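Local coordinates for protein polyporopepsin (Irpex lacteus, PDB 1WKR) that cleaves peptide bonds as a broad-specificity, milk-clotting aspartic endopeptidase of the pepsin-like A1 family, at residues A[180-185]-A[206-211]; A[189-194]-A[258-263]. All coordinates share one frame; numbering follows the deposited sequence.

Contact 1: residues A[180-185]-A[206-211]; sequences TSTSPA and STAGIV. With SO4 (sulfate ion), chain E.
Thr180 OG1 is the best-held polar atom here, gripped by two hydrogen bonds. From its own segment the backbone N of Thr182 donates to it over 3.1 Å, nearly straight at 168°, which closes an ST turn; from the neighbouring strand the amide ND2 of Asn192 supplies the second bond. The hydroxyl reaches both because it stands anti to the backbone N (chi1 -179°), beside the carbonyl carbon, while CG2 takes the crowded position between N and C. With its rotation fixed in this way, OG1 also borders the methyl of Ala208, 3.9 Å from its CB.

The loop closes round that methyl: Ala208 CB points toward residues 180-185, where Thr182 CG2, anti to its own backbone N, meets it at 3.7 Å. From the far end of the loop Ala185 CB comes in as well, 3.9 Å from Ala208 CB, and lies closer still to the strand backbone, 3.6 Å from Gly209 O. The peptide before Pro184 is cis, a bend that probably helps turn Ala185 toward the strand. Farther along, Ile210 lays its CG2 branch alongside Ala185, 4.1 Å from Ala185 CB. Across the two segments the contact is thus van der Waals packing of small groups. At the opposite end of the strand segment, Ser206 holds a sulfate, probably from the crystallisation liquor, through its N and its OG.

Strand 207-211 runs between strand 190-197, its antiparallel neighbour, and strand 306-308, its parallel one, and leads directly into the catalytic Asp212. The loop of residues 180-185, which links strands 175-178 and 190-197, packs against it, with Ala185 also hydrogen-bonded through its backbone to Gly303.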
loop_
_atom_site.group_PDB
_atom_site.type_symbol
_atom_site.label_atom_id
_atom_site.label_comp_id
_atom_site.label_asym_id
_atom_site.label_seq_id
_atom_site.Cartn_x
_atom_site.Cartn_y
_atom_site.Cartn_z
ATOM N N THR A 180 7.662 -11.853 -8.629
ATOM C CA THR A 180 8.537 -11.773 -9.812
ATOM C C THR A 180 9.985 -12.106 -9.421
ATOM O O THR A 180 10.454 -11.849 -8.322
ATOM C CB THR A 180 8.464 -10.329 -10.356
ATOM O OG1 THR A 180 9.295 -10.279 -11.528
ATOM C CG2 THR A 180 8.961 -9.292 -9.398
ATOM N N SER A 181 10.634 -12.682 -10.431
ATOM C CA SER A 181 12.075 -12.967 -10.314
ATOM C C SER A 181 12.909 -11.750 -10.611
ATOM O O SER A 181 14.144 -11.767 -10.372
ATOM C CB SER A 181 12.507 -14.075 -11.316
ATOM O OG SER A 181 12.356 -13.599 -12.635
ATOM N N THR A 182 12.340 -10.688 -11.125
ATOM C CA THR A 182 13.065 -9.498 -11.565
ATOM C C THR A 182 13.345 -8.581 -10.445
ATOM O O THR A 182 12.386 -8.229 -9.664
ATOM C CB THR A 182 12.262 -8.786 -12.660
ATOM O OG1 THR A 182 12.242 -9.649 -13.809
ATOM C CG2 THR A 182 12.865 -7.496 -13.027
ATOM N N SER A 183 14.565 -8.165 -10.219
ATOM C CA SER A 183 14.979 -7.249 -9.217
ATOM C C SER A 183 14.976 -5.787 -9.706
ATOM O O SER A 183 15.275 -5.592 -10.933
ATOM C CB SER A 183 16.428 -7.646 -8.716
ATOM O OG SER A 183 16.833 -6.794 -7.551
ATOM N N PRO A 184 14.707 -4.782 -8.936
ATOM C CA PRO A 184 14.458 -4.880 -7.466
ATOM C C PRO A 184 12.997 -5.104 -7.081
ATOM O O PRO A 184 12.743 -5.202 -5.856
ATOM C CB PRO A 184 14.948 -3.525 -6.951
ATOM C CG PRO A 184 14.680 -2.563 -8.098
ATOM C CD PRO A 184 14.847 -3.377 -9.357
ATOM N N ALA A 185 12.047 -5.197 -8.022
ATOM C CA ALA A 185 10.649 -5.469 -7.621
ATOM C C ALA A 185 10.521 -6.706 -6.789
ATOM O O ALA A 185 9.666 -6.776 -5.898
ATOM C CB ALA A 185 9.796 -5.645 -8.881
ATOM N N SER A 206 4.563 -5.849 -20.750
ATOM C CA SER A 206 4.812 -6.795 -19.639
ATOM C C SER A 206 6.115 -6.484 -18.997
ATOM O O SER A 206 7.211 -6.453 -19.610
ATOM C CB SER A 206 4.878 -8.200 -20.207
ATOM O OG SER A 206 3.622 -8.551 -20.712
ATOM N N THR A 207 6.080 -6.271 -17.679
ATOM C CA THR A 207 7.285 -5.867 -16.916
ATOM C C THR A 207 7.013 -6.054 -15.419
ATOM O O THR A 207 5.907 -6.411 -15.014
ATOM C CB THR A 207 7.621 -4.398 -17.239
ATOM O OG1 THR A 207 8.921 -4.117 -16.740
ATOM C CG2 THR A 207 6.596 -3.382 -16.624
ATOM N N ALA A 208 8.031 -5.775 -14.623
ATOM C CA ALA A 208 7.966 -5.967 -13.187
ATOM C C ALA A 208 7.639 -4.655 -12.468
ATOM O O ALA A 208 8.068 -3.576 -12.903
ATOM C CB ALA A 208 9.328 -6.518 -12.667
ATOM N N GLY A 209 6.979 -4.776 -11.318
ATOM C CA GLY A 209 6.619 -3.639 -10.457
ATOM C C GLY A 209 6.043 -4.157 -9.182
ATOM O O GLY A 209 6.170 -5.372 -8.892
ATOM N N ILE A 210 5.459 -3.301 -8.365
ATOM C CA ILE A 210 5.034 -3.720 -7.038
ATOM C C ILE A 210 3.619 -3.323 -6.714
ATOM O O ILE A 210 3.038 -2.455 -7.371
ATOM C CB ILE A 210 6.009 -3.199 -5.937
ATOM C CG1 ILE A 210 5.835 -1.685 -5.691
ATOM C CG2 ILE A 210 7.464 -3.542 -6.303
ATOM C CD1 ILE A 210 6.618 -1.147 -4.488
ATOM N N VAL A 211 3.055 -3.997 -5.724
ATOM C CA VAL A 211 1.702 -3.708 -5.189
ATOM C C VAL A 211 1.896 -3.128 -3.827
ATOM O O VAL A 211 2.452 -3.796 -2.925
ATOM C CB VAL A 211 0.864 -5.000 -5.179
ATOM C CG1 VAL A 211 -0.535 -4.672 -4.644
ATOM C CG2 VAL A 211 0.791 -5.638 -6.557
HETATM S S SO4 E . 2.478 -7.099 -23.848
HETATM O O1 SO4 E . 1.288 -7.909 -23.929
HETATM O O2 SO4 E . 3.498 -8.020 -23.395
HETATM O O3 SO4 E . 2.879 -6.625 -25.236
HETATM O O4 SO4 E . 2.426 -6.028 -22.900
#

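Contact 2: residues A[189-194]-A[258-263]. Unlike the reference sequence in segment 189-194: Ser194 (reference Thr).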
loop_
_atom_site.group_PDB
_atom_site.type_symbol
_atom_site.label_atom_id
_atom_site.label_comp_id
_atom_site.label_asym_id
_atom_site.label_seq_id
_atom_site.Cartn_x
_atom_site.Cartn_y
_atom_site.Cartn_z
ATOM N N TRP A 189 6.433 -6.736 -2.621
ATOM C CA TRP A 189 5.353 -7.591 -3.152
ATOM C C TRP A 189 5.302 -7.316 -4.640
ATOM O O TRP A 189 4.467 -6.557 -5.153
ATOM C CB TRP A 189 4.019 -7.277 -2.444
ATOM C CG TRP A 189 4.083 -7.825 -1.022
ATOM C CD1 TRP A 189 4.291 -7.112 0.129
ATOM C CD2 TRP A 189 3.993 -9.183 -0.629
ATOM N NE1 TRP A 189 4.317 -7.962 1.232
ATOM C CE2 TRP A 189 4.153 -9.244 0.766
ATOM C CE3 TRP A 189 3.770 -10.374 -1.337
ATOM C CZ2 TRP A 189 4.101 -10.432 1.463
ATOM C CZ3 TRP A 189 3.695 -11.546 -0.639
ATOM C CH2 TRP A 189 3.860 -11.585 0.739
ATOM N N GLY A 190 6.294 -7.900 -5.339
ATOM C CA GLY A 190 6.551 -7.592 -6.779
ATOM C C GLY A 190 5.928 -8.604 -7.656
ATOM O O GLY A 190 5.982 -9.819 -7.402
ATOM N N ILE A 191 5.311 -8.120 -8.730
ATOM C CA ILE A 191 4.656 -8.969 -9.703
ATOM C C ILE A 191 5.028 -8.501 -11.117
ATOM O O ILE A 191 5.526 -7.395 -11.304
ATOM C CB ILE A 191 3.098 -8.963 -9.552
ATOM C CG1 ILE A 191 2.516 -7.572 -9.858
ATOM C CG2 ILE A 191 2.703 -9.389 -8.119
ATOM C CD1 ILE A 191 1.013 -7.543 -9.907
ATOM N N ASN A 192 4.746 -9.351 -12.095
ATOM C CA ASN A 192 4.760 -8.967 -13.475
ATOM C C ASN A 192 3.371 -8.632 -13.967
ATOM O O ASN A 192 2.424 -9.349 -13.608
ATOM C CB ASN A 192 5.369 -10.114 -14.314
ATOM C CG ASN A 192 6.770 -10.456 -13.835
ATOM O OD1 ASN A 192 7.028 -11.742 -13.626
ATOM N ND2 ASN A 192 7.589 -9.585 -13.595
ATOM N N GLN A 193 3.227 -7.567 -14.768
ATOM C CA GLN A 193 1.919 -7.278 -15.359
ATOM C C GLN A 193 2.133 -6.499 -16.645
ATOM O O GLN A 193 3.230 -5.950 -16.862
ATOM C CB GLN A 193 1.019 -6.458 -14.394
ATOM C CG GLN A 193 1.314 -4.978 -14.402
ATOM C CD GLN A 193 0.543 -4.229 -13.308
ATOM O OE1 GLN A 193 -0.217 -4.825 -12.544
ATOM N NE2 GLN A 193 0.728 -2.914 -13.267
ATOM N N SER A 194 1.084 -6.360 -17.445
ATOM C CA SER A 194 1.014 -5.386 -18.505
ATOM C C SER A 194 -0.226 -4.534 -18.309
ATOM O O SER A 194 -1.142 -4.914 -17.582
ATOM C CB SER A 194 1.000 -6.058 -19.877
ATOM O OG SER A 194 -0.257 -6.692 -20.043
ATOM N N PHE A 258 -5.428 -4.361 -16.809
ATOM C CA PHE A 258 -4.158 -4.895 -16.253
ATOM C C PHE A 258 -4.220 -6.406 -16.464
ATOM O O PHE A 258 -5.156 -7.087 -16.042
ATOM C CB PHE A 258 -4.116 -4.623 -14.742
ATOM C CG PHE A 258 -3.919 -3.150 -14.426
ATOM C CD1 PHE A 258 -4.946 -2.205 -14.614
ATOM C CD2 PHE A 258 -2.737 -2.709 -13.839
ATOM C CE1 PHE A 258 -4.749 -0.882 -14.293
ATOM C CE2 PHE A 258 -2.548 -1.389 -13.528
ATOM C CZ PHE A 258 -3.562 -0.455 -13.758
ATOM N N THR A 259 -3.187 -6.954 -17.069
ATOM C CA THR A 259 -3.082 -8.428 -17.232
ATOM C C THR A 259 -2.131 -8.919 -16.178
ATOM O O THR A 259 -0.962 -8.558 -16.172
ATOM C CB THR A 259 -2.589 -8.802 -18.593
ATOM O OG1 THR A 259 -3.496 -8.294 -19.606
ATOM C CG2 THR A 259 -2.499 -10.345 -18.761
ATOM N N ILE A 260 -2.686 -9.738 -15.260
ATOM C CA ILE A 260 -1.920 -10.264 -14.087
ATOM C C ILE A 260 -2.319 -11.705 -13.908
ATOM O O ILE A 260 -3.500 -12.055 -13.837
ATOM C CB ILE A 260 -2.313 -9.486 -12.804
ATOM C CG1 ILE A 260 -2.037 -7.995 -12.959
ATOM C CG2 ILE A 260 -1.592 -10.098 -11.602
ATOM C CD1 ILE A 260 -2.627 -7.139 -11.828
ATOM N N GLY A 261 -1.328 -12.613 -13.861
ATOM C CA GLY A 261 -1.635 -14.016 -13.631
ATOM C C GLY A 261 -2.506 -14.642 -14.716
ATOM O O GLY A 261 -3.236 -15.591 -14.392
ATOM N N GLY A 262 -2.462 -14.098 -15.932
ATOM C CA GLY A 262 -3.266 -14.635 -17.036
ATOM C C GLY A 262 -4.677 -14.115 -17.039
ATOM O O GLY A 262 -5.484 -14.545 -17.922
ATOM N N GLN A 263 -5.058 -13.216 -16.136
ATOM C CA GLN A 263 -6.413 -12.680 -16.056
ATOM C C GLN A 263 -6.407 -11.171 -16.288
ATOM O O GLN A 263 -5.389 -10.478 -16.026
ATOM C CB GLN A 263 -7.030 -12.991 -14.766
ATOM C CG GLN A 263 -7.281 -14.523 -14.576
ATOM C CD GLN A 263 -8.230 -15.207 -15.571
ATOM O OE1 GLN A 263 -7.977 -16.528 -15.732
ATOM N NE2 GLN A 263 -9.138 -14.605 -16.097
HETATM O O HOH W 1 1.388 -11.770 -14.077
HETATM O O HOH W 2 -3.131 -5.587 -20.224
#
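Ile191 opens the contact, its CD1 lying 4.0 Å from CG2 of Ile260 where the two side chains cross obliquely. Asn192 takes part through its backbone: its O accepts from a water at 2.7 Å, and the same water accepts from Gly261 N, beside the type I' turn from Ile260 to Gln263. That turn joins strands 256-260 and 263-267 into a tight beta hairpin, whose first strand pairs with strand 190-197 in the C-terminal half of the pepsin-like fold.

Gln193 has CG in the crowded position (chi1 81°), and its extended chain runs alongside both Phe258 and Ile260, pointing the same way. Its amide stands at the edge of the Phe258 ring, the two planes 71° apart, with NE2 3.5 Å from CD2. OE1 lies near the same ring carbon, comes to 3.4 Å from Ile260 CD1, and is hydrogen-bonded to ND2 of Asn308. Ser194 then forms the antiparallel hydrogen-bonded pair with Thr259. The bond from Thr259 N to Ser194 O is the shorter at 2.9 Å, although the donor lies above the carbonyl plane, whereas Ser194 N reaches a lone pair of Thr259 O at 3.3 Å. Ser194 OG packs 3.5 Å from Thr259 CB, and a second water joins Thr259 OG1 weakly to Ser194 O.

The chemistry implies a splayed join, segments 190-194 and 258-260 running at 142°: direct backbone bonds at Ser194 and Thr259, water alone between Asn192 O and Gly261 N, and a buried, hydrogen-bonded amide packed against apolar side chains.

In the fold
Strand 190-197 ties the two contacts together: strand 207-211 of contact 1 and strand 256-260 of contact 2 are both its antiparallel neighbours. A probable hydrogen bond from Ile191 N to Gly209 O connects the contacts directly, Asn192 is shared by both, and their centres are about 9 Å apart. Contact 1 is the more buried and lies nearer the catalytic aspartates, the Ile210 side chain about 4 Å from that of Asp212; across its segments the chemistry is dispersive. Contact 2, partly buried, pairs strand with strand through polar backbone groups and solvent, and grades from an apolar interior around Ile191 and Ile260 to an exposed turn.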